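Long-range contact in TIR protein (Paracoccus denitrificans PD1222, PDB 3H16), which is a bacterial TIR-domain protein with the alpha/beta fold of that family, built round a parallel beta sheet: residues Pro20-Lys32 with Leu43-Leu57. Sequence-based numbering, arbitrary orientation.
Sequences PHDIFISHAWEDK and LRAAGAEVWYDDFSL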
loop_
_atom_site.group_PDB
_atom_site.type_symbol
_atom_site.label_atom_id
_atom_site.label_comp_id
_atom_site.label_asym_id
_atom_site.label_seq_id
_atom_site.Cartn_x
_atom_site.Cartn_y
_atom_site.Cartn_z
ATOM N N PRO B 20 19.353 12.997 -7.204
ATOM C CA PRO B 20 20.566 12.185 -7.318
ATOM C C PRO B 20 20.512 10.885 -6.511
ATOM O O PRO B 20 21.317 9.977 -6.730
ATOM C CB PRO B 20 21.660 13.135 -6.842
ATOM C CG PRO B 20 20.949 13.986 -5.851
ATOM C CD PRO B 20 19.632 14.271 -6.521
ATOM N N HIS B 21 19.567 10.801 -5.577
ATOM C CA HIS B 21 19.404 9.603 -4.756
ATOM C C HIS B 21 17.980 9.081 -4.896
ATOM O O HIS B 21 17.045 9.854 -5.112
ATOM C CB HIS B 21 19.675 9.902 -3.276
ATOM C CG HIS B 21 21.064 10.380 -2.996
ATOM N ND1 HIS B 21 21.393 11.717 -2.936
ATOM C CD2 HIS B 21 22.209 9.698 -2.757
ATOM C CE1 HIS B 21 22.681 11.839 -2.669
ATOM N NE2 HIS B 21 23.198 10.628 -2.556
ATOM N N ASP B 22 17.814 7.769 -4.784
ATOM C CA ASP B 22 16.482 7.204 -4.887
ATOM C C ASP B 22 15.882 7.154 -3.492
ATOM O O ASP B 22 14.724 7.530 -3.278
ATOM C CB ASP B 22 16.520 5.779 -5.452
ATOM C CG ASP B 22 16.837 5.728 -6.949
ATOM O OD1 ASP B 22 16.100 6.336 -7.759
ATOM O OD2 ASP B 22 17.822 5.053 -7.314
ATOM N N ILE B 23 16.704 6.729 -2.539
ATOM C CA ILE B 23 16.259 6.543 -1.174
ATOM C C ILE B 23 17.259 6.913 -0.101
ATOM O O ILE B 23 18.449 6.588 -0.206
ATOM C CB ILE B 23 15.921 5.055 -0.938
ATOM C CG1 ILE B 23 14.849 4.597 -1.928
ATOM C CG2 ILE B 23 15.491 4.829 0.507
ATOM C CD1 ILE B 23 14.489 3.144 -1.803
ATOM N N PHE B 24 16.777 7.588 0.939
ATOM C CA PHE B 24 17.624 7.900 2.084
ATOM C C PHE B 24 16.964 7.135 3.222
ATOM O O PHE B 24 15.745 7.008 3.241
ATOM C CB PHE B 24 17.671 9.401 2.385
ATOM C CG PHE B 24 16.398 9.967 2.934
ATOM C CD1 PHE B 24 15.432 10.490 2.085
ATOM C CD2 PHE B 24 16.205 10.067 4.307
ATOM C CE1 PHE B 24 14.296 11.122 2.590
ATOM C CE2 PHE B 24 15.069 10.698 4.827
ATOM C CZ PHE B 24 14.112 11.230 3.966
ATOM N N ILE B 25 17.757 6.596 4.144
ATOM C CA ILE B 25 17.211 5.819 5.263
ATOM C C ILE B 25 17.379 6.458 6.648
ATOM O O ILE B 25 18.451 6.364 7.255
ATOM C CB ILE B 25 17.852 4.417 5.330
ATOM C CG1 ILE B 25 17.796 3.744 3.966
ATOM C CG2 ILE B 25 17.124 3.568 6.355
ATOM C CD1 ILE B 25 18.411 2.365 3.943
ATOM N N SER B 26 16.322 7.100 7.142
ATOM C CA SER B 26 16.341 7.727 8.465
ATOM C C SER B 26 16.329 6.604 9.509
ATOM O O SER B 26 15.541 5.657 9.404
ATOM C CB SER B 26 15.111 8.618 8.643
ATOM O OG SER B 26 15.131 9.278 9.895
ATOM N N HIS B 27 17.187 6.706 10.518
ATOM C CA HIS B 27 17.276 5.664 11.528
ATOM C C HIS B 27 18.043 6.144 12.752
ATOM O O HIS B 27 18.818 7.106 12.676
ATOM C CB HIS B 27 18.031 4.466 10.957
ATOM C CG HIS B 27 19.469 4.765 10.641
ATOM N ND1 HIS B 27 19.853 5.478 9.525
ATOM C CD2 HIS B 27 20.604 4.514 11.335
ATOM C CE1 HIS B 27 21.163 5.651 9.546
ATOM N NE2 HIS B 27 21.642 5.075 10.634
ATOM N N ALA B 28 17.841 5.450 13.870
ATOM C CA ALA B 28 18.534 5.754 15.123
ATOM C C ALA B 28 19.942 5.154 15.000
ATOM O O ALA B 28 20.095 4.009 14.566
ATOM C CB ALA B 28 17.777 5.123 16.303
ATOM N N TRP B 29 20.968 5.908 15.383
ATOM C CA TRP B 29 22.338 5.420 15.241
ATOM C C TRP B 29 22.549 3.965 15.651
ATOM O O TRP B 29 23.270 3.219 14.985
ATOM C CB TRP B 29 23.326 6.320 15.998
ATOM C CG TRP B 29 23.383 6.104 17.472
ATOM C CD1 TRP B 29 22.716 6.809 18.435
ATOM C CD2 TRP B 29 24.176 5.130 18.162
ATOM N NE1 TRP B 29 23.048 6.337 19.682
ATOM C CE2 TRP B 29 23.942 5.307 19.547
ATOM C CE3 TRP B 29 25.065 4.126 17.748
ATOM C CZ2 TRP B 29 24.564 4.517 20.519
ATOM C CZ3 TRP B 29 25.684 3.339 18.719
ATOM C CH2 TRP B 29 25.429 3.541 20.085
ATOM N N GLU B 30 21.914 3.558 16.739
ATOM C CA GLU B 30 22.045 2.195 17.223
ATOM C C GLU B 30 21.663 1.143 16.182
ATOM O O GLU B 30 22.135 0.014 16.244
ATOM C CB GLU B 30 21.195 2.015 18.485
ATOM C CG GLU B 30 21.542 3.002 19.600
ATOM C CD GLU B 30 20.607 4.198 19.651
ATOM O OE1 GLU B 30 20.283 4.770 18.589
ATOM O OE2 GLU B 30 20.198 4.577 20.767
ATOM N N ASP B 31 20.815 1.504 15.223
ATOM C CA ASP B 31 20.400 0.546 14.203
ATOM C C ASP B 31 21.224 0.588 12.924
ATOM O O ASP B 31 20.990 -0.218 12.028
ATOM C CB ASP B 31 18.922 0.730 13.837
ATOM C CG ASP B 31 17.996 0.379 14.980
ATOM O OD1 ASP B 31 18.230 -0.651 15.652
ATOM O OD2 ASP B 31 17.023 1.126 15.206
ATOM N N LYS B 32 22.177 1.514 12.830
ATOM C CA LYS B 32 23.005 1.607 11.628
ATOM C C LYS B 32 23.837 0.354 11.421
ATOM O O LYS B 32 23.748 -0.305 10.383
ATOM C CB LYS B 32 23.957 2.805 11.680
ATOM C CG LYS B 32 24.940 2.813 10.507
ATOM C CD LYS B 32 25.957 3.942 10.575
ATOM C CE LYS B 32 25.424 5.232 9.968
ATOM N NZ LYS B 32 26.462 6.301 9.902
ATOM N N LEU B 43 19.273 -3.327 -0.859
ATOM C CA LEU B 43 18.620 -2.382 -1.748
ATOM C C LEU B 43 19.506 -2.011 -2.942
ATOM O O LEU B 43 19.038 -1.983 -4.084
ATOM C CB LEU B 43 18.244 -1.119 -0.981
ATOM C CG LEU B 43 16.859 -1.025 -0.340
ATOM C CD1 LEU B 43 16.790 0.246 0.508
ATOM C CD2 LEU B 43 15.791 -1.000 -1.422
ATOM N N ARG B 44 20.781 -1.720 -2.691
ATOM C CA ARG B 44 21.698 -1.361 -3.778
ATOM C C ARG B 44 21.891 -2.535 -4.735
ATOM O O ARG B 44 21.948 -2.355 -5.951
ATOM C CB ARG B 44 23.051 -0.919 -3.220
ATOM C CG ARG B 44 22.986 0.363 -2.432
ATOM C CD ARG B 44 24.349 0.781 -1.942
ATOM N NE ARG B 44 24.243 1.836 -0.940
ATOM C CZ ARG B 44 25.274 2.343 -0.273
ATOM N NH1 ARG B 44 26.503 1.894 -0.500
ATOM N NH2 ARG B 44 25.075 3.290 0.633
ATOM N N ALA B 45 21.993 -3.735 -4.173
ATOM C CA ALA B 45 22.151 -4.946 -4.968
ATOM C C ALA B 45 20.961 -5.082 -5.898
ATOM O O ALA B 45 21.072 -5.689 -6.961
ATOM C CB ALA B 45 22.234 -6.168 -4.063
ATOM N N ALA B 46 19.823 -4.521 -5.501
ATOM C CA ALA B 46 18.625 -4.605 -6.324
ATOM C C ALA B 46 18.521 -3.431 -7.290
ATOM O O ALA B 46 17.557 -3.326 -8.053
ATOM C CB ALA B 46 17.381 -4.678 -5.453
ATOM N N GLY B 47 19.507 -2.542 -7.254
ATOM C CA GLY B 47 19.489 -1.426 -8.180
ATOM C C GLY B 47 19.107 -0.066 -7.641
ATOM O O GLY B 47 19.026 0.893 -8.403
ATOM N N ALA B 48 18.863 0.044 -6.341
ATOM C CA ALA B 48 18.507 1.345 -5.797
ATOM C C ALA B 48 19.764 2.112 -5.419
ATOM O O ALA B 48 20.780 1.526 -5.051
ATOM C CB ALA B 48 17.595 1.185 -4.581
ATOM N N GLU B 49 19.691 3.429 -5.544
ATOM C CA GLU B 49 20.797 4.310 -5.190
ATOM C C GLU B 49 20.422 4.738 -3.768
ATOM O O GLU B 49 19.430 5.446 -3.566
ATOM C CB GLU B 49 20.827 5.502 -6.142
ATOM C CG GLU B 49 22.150 6.221 -6.210
ATOM C CD GLU B 49 22.508 6.878 -4.905
ATOM O OE1 GLU B 49 21.632 7.562 -4.335
ATOM O OE2 GLU B 49 23.660 6.716 -4.455
ATOM N N VAL B 50 21.215 4.303 -2.792
ATOM C CA VAL B 50 20.923 4.568 -1.389
ATOM C C VAL B 50 21.984 5.300 -0.569
ATOM O O VAL B 50 23.170 4.975 -0.651
ATOM C CB VAL B 50 20.651 3.229 -0.651
ATOM C CG1 VAL B 50 20.071 3.485 0.732
ATOM C CG2 VAL B 50 19.737 2.355 -1.476
ATOM N N TRP B 51 21.546 6.279 0.222
ATOM C CA TRP B 51 22.442 6.980 1.135
ATOM C C TRP B 51 21.763 7.022 2.500
ATOM O O TRP B 51 20.535 7.061 2.593
ATOM C CB TRP B 51 22.834 8.387 0.630
ATOM C CG TRP B 51 21.783 9.444 0.525
ATOM C CD1 TRP B 51 20.476 9.271 0.206
ATOM C CD2 TRP B 51 21.991 10.865 0.607
ATOM N NE1 TRP B 51 19.853 10.491 0.078
ATOM C CE2 TRP B 51 20.760 11.486 0.319
ATOM C CE3 TRP B 51 23.101 11.671 0.894
ATOM C CZ2 TRP B 51 20.600 12.880 0.311
ATOM C CZ3 TRP B 51 22.944 13.058 0.888
ATOM C CH2 TRP B 51 21.698 13.645 0.598
ATOM N N TYR B 52 22.567 6.971 3.556
ATOM C CA TYR B 52 22.044 6.961 4.918
ATOM C C TYR B 52 23.106 7.277 5.975
ATOM O O TYR B 52 22.781 7.452 7.147
ATOM C CB TYR B 52 21.468 5.584 5.237
ATOM C CG TYR B 52 22.510 4.493 5.170
ATOM C CD1 TYR B 52 22.913 3.971 3.942
ATOM C CD2 TYR B 52 23.128 4.016 6.327
ATOM C CE1 TYR B 52 23.906 2.999 3.860
ATOM C CE2 TYR B 52 24.127 3.039 6.260
ATOM C CZ TYR B 52 24.509 2.536 5.019
ATOM O OH TYR B 52 25.490 1.571 4.926
ATOM N N ASP B 53 24.368 7.341 5.574
ATOM C CA ASP B 53 25.426 7.609 6.529
ATOM C C ASP B 53 25.228 8.900 7.327
ATOM O O ASP B 53 25.492 8.935 8.529
ATOM C CB ASP B 53 26.772 7.635 5.824
ATOM C CG ASP B 53 27.920 7.685 6.795
ATOM O OD1 ASP B 53 28.034 6.751 7.616
ATOM O OD2 ASP B 53 28.704 8.661 6.744
ATOM N N ASP B 54 24.766 9.960 6.664
ATOM C CA ASP B 54 24.538 11.235 7.337
ATOM C C ASP B 54 23.090 11.349 7.768
ATOM O O ASP B 54 22.511 12.440 7.760
ATOM C CB ASP B 54 24.877 12.414 6.417
ATOM C CG ASP B 54 26.369 12.741 6.393
ATOM O OD1 ASP B 54 26.724 13.779 5.801
ATOM O OD2 ASP B 54 27.185 11.975 6.958
ATOM N N PHE B 55 22.504 10.219 8.141
ATOM C CA PHE B 55 21.117 10.200 8.559
ATOM C C PHE B 55 20.888 9.430 9.851
ATOM O O PHE B 55 19.746 9.091 10.184
ATOM C CB PHE B 55 20.251 9.634 7.438
ATOM C CG PHE B 55 20.164 10.533 6.239
ATOM C CD1 PHE B 55 19.325 11.643 6.244
ATOM C CD2 PHE B 55 20.942 10.286 5.109
ATOM C CE1 PHE B 55 19.259 12.496 5.144
ATOM C CE2 PHE B 55 20.885 11.140 3.996
ATOM C CZ PHE B 55 20.043 12.243 4.018
ATOM N N SER B 56 21.972 9.156 10.577
ATOM C CA SER B 56 21.871 8.469 11.863
ATOM C C SER B 56 21.370 9.524 12.839
ATOM O O SER B 56 21.788 10.678 12.776
ATOM C CB SER B 56 23.233 7.971 12.320
ATOM O OG SER B 56 23.842 7.206 11.304
ATOM N N LEU B 57 20.477 9.139 13.738
ATOM C CA LEU B 57 19.946 10.099 14.685
ATOM C C LEU B 57 20.344 9.837 16.140
ATOM O O LEU B 57 20.551 8.688 16.557
ATOM C CB LEU B 57 18.427 10.147 14.532
ATOM C CG LEU B 57 17.999 10.557 13.111
ATOM C CD1 LEU B 57 16.517 10.295 12.914
ATOM C CD2 LEU B 57 18.323 12.027 12.875
HETATM O O HOH W 1 17.309 10.541 9.719
#
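The His21 ring lies flat on the five-membered ring of Trp51, a face-to-face stack with centroids 3.4 Å apart and planes at 2°. On the opposite face of the indole Phe55 sets its ring edge, CE2 foremost, so Trp51 has a flat histidine on one side and a phenylalanine edge on the other. The carbonyl O of Ile23 sits at the indole edge, and NE1 is hydrogen-bonded to Ser74 OG. Phe24 places CB over the face of Phe55, 4.2 Å from the ring centroid; the two rings themselves meet obliquely. On the His27 ring, one face receives CA of Ser56, and the O of Tyr52 is at the edge. His27 CG stands between its backbone N and carbonyl carbon (chi1 65°), which turns ND1 back to Ile25 O at 2.8 Å. That bond lies in the ring plane and fixes the ring's rotation.

The backbones form two parallel ladders. Glu49 O accepts from Ile23 N in the first and also from Asp22 N, at the corner just before it. Trp51 N bonds to Ile23 O, and Ile25 N to Trp51 O. Asp22 OD2 takes Glu49 N at 3.0 Å on its anti lone pair, while OD1 forms a salt bridge with Arg75. After a two-residue shift, Leu57 N bonds to His27 O, and Trp29 N to Leu57 O. At the shift a water joins Ser26 OG to Phe55 O. Lys32 NZ bonds to the backbone O of Asp53 (3.1 Å) and forms a salt bridge with its OD1 (2.8 Å), met from above the carboxylate plane.

Strands 21-28 and 50-57 belong to a beta-alpha-beta unit. Helix 32-45 connects them and packs on His27 and Tyr52. Strand 74-81 flanks strand 21-28 on its other side, and helix 141-153 touches Ile23 and Ala48.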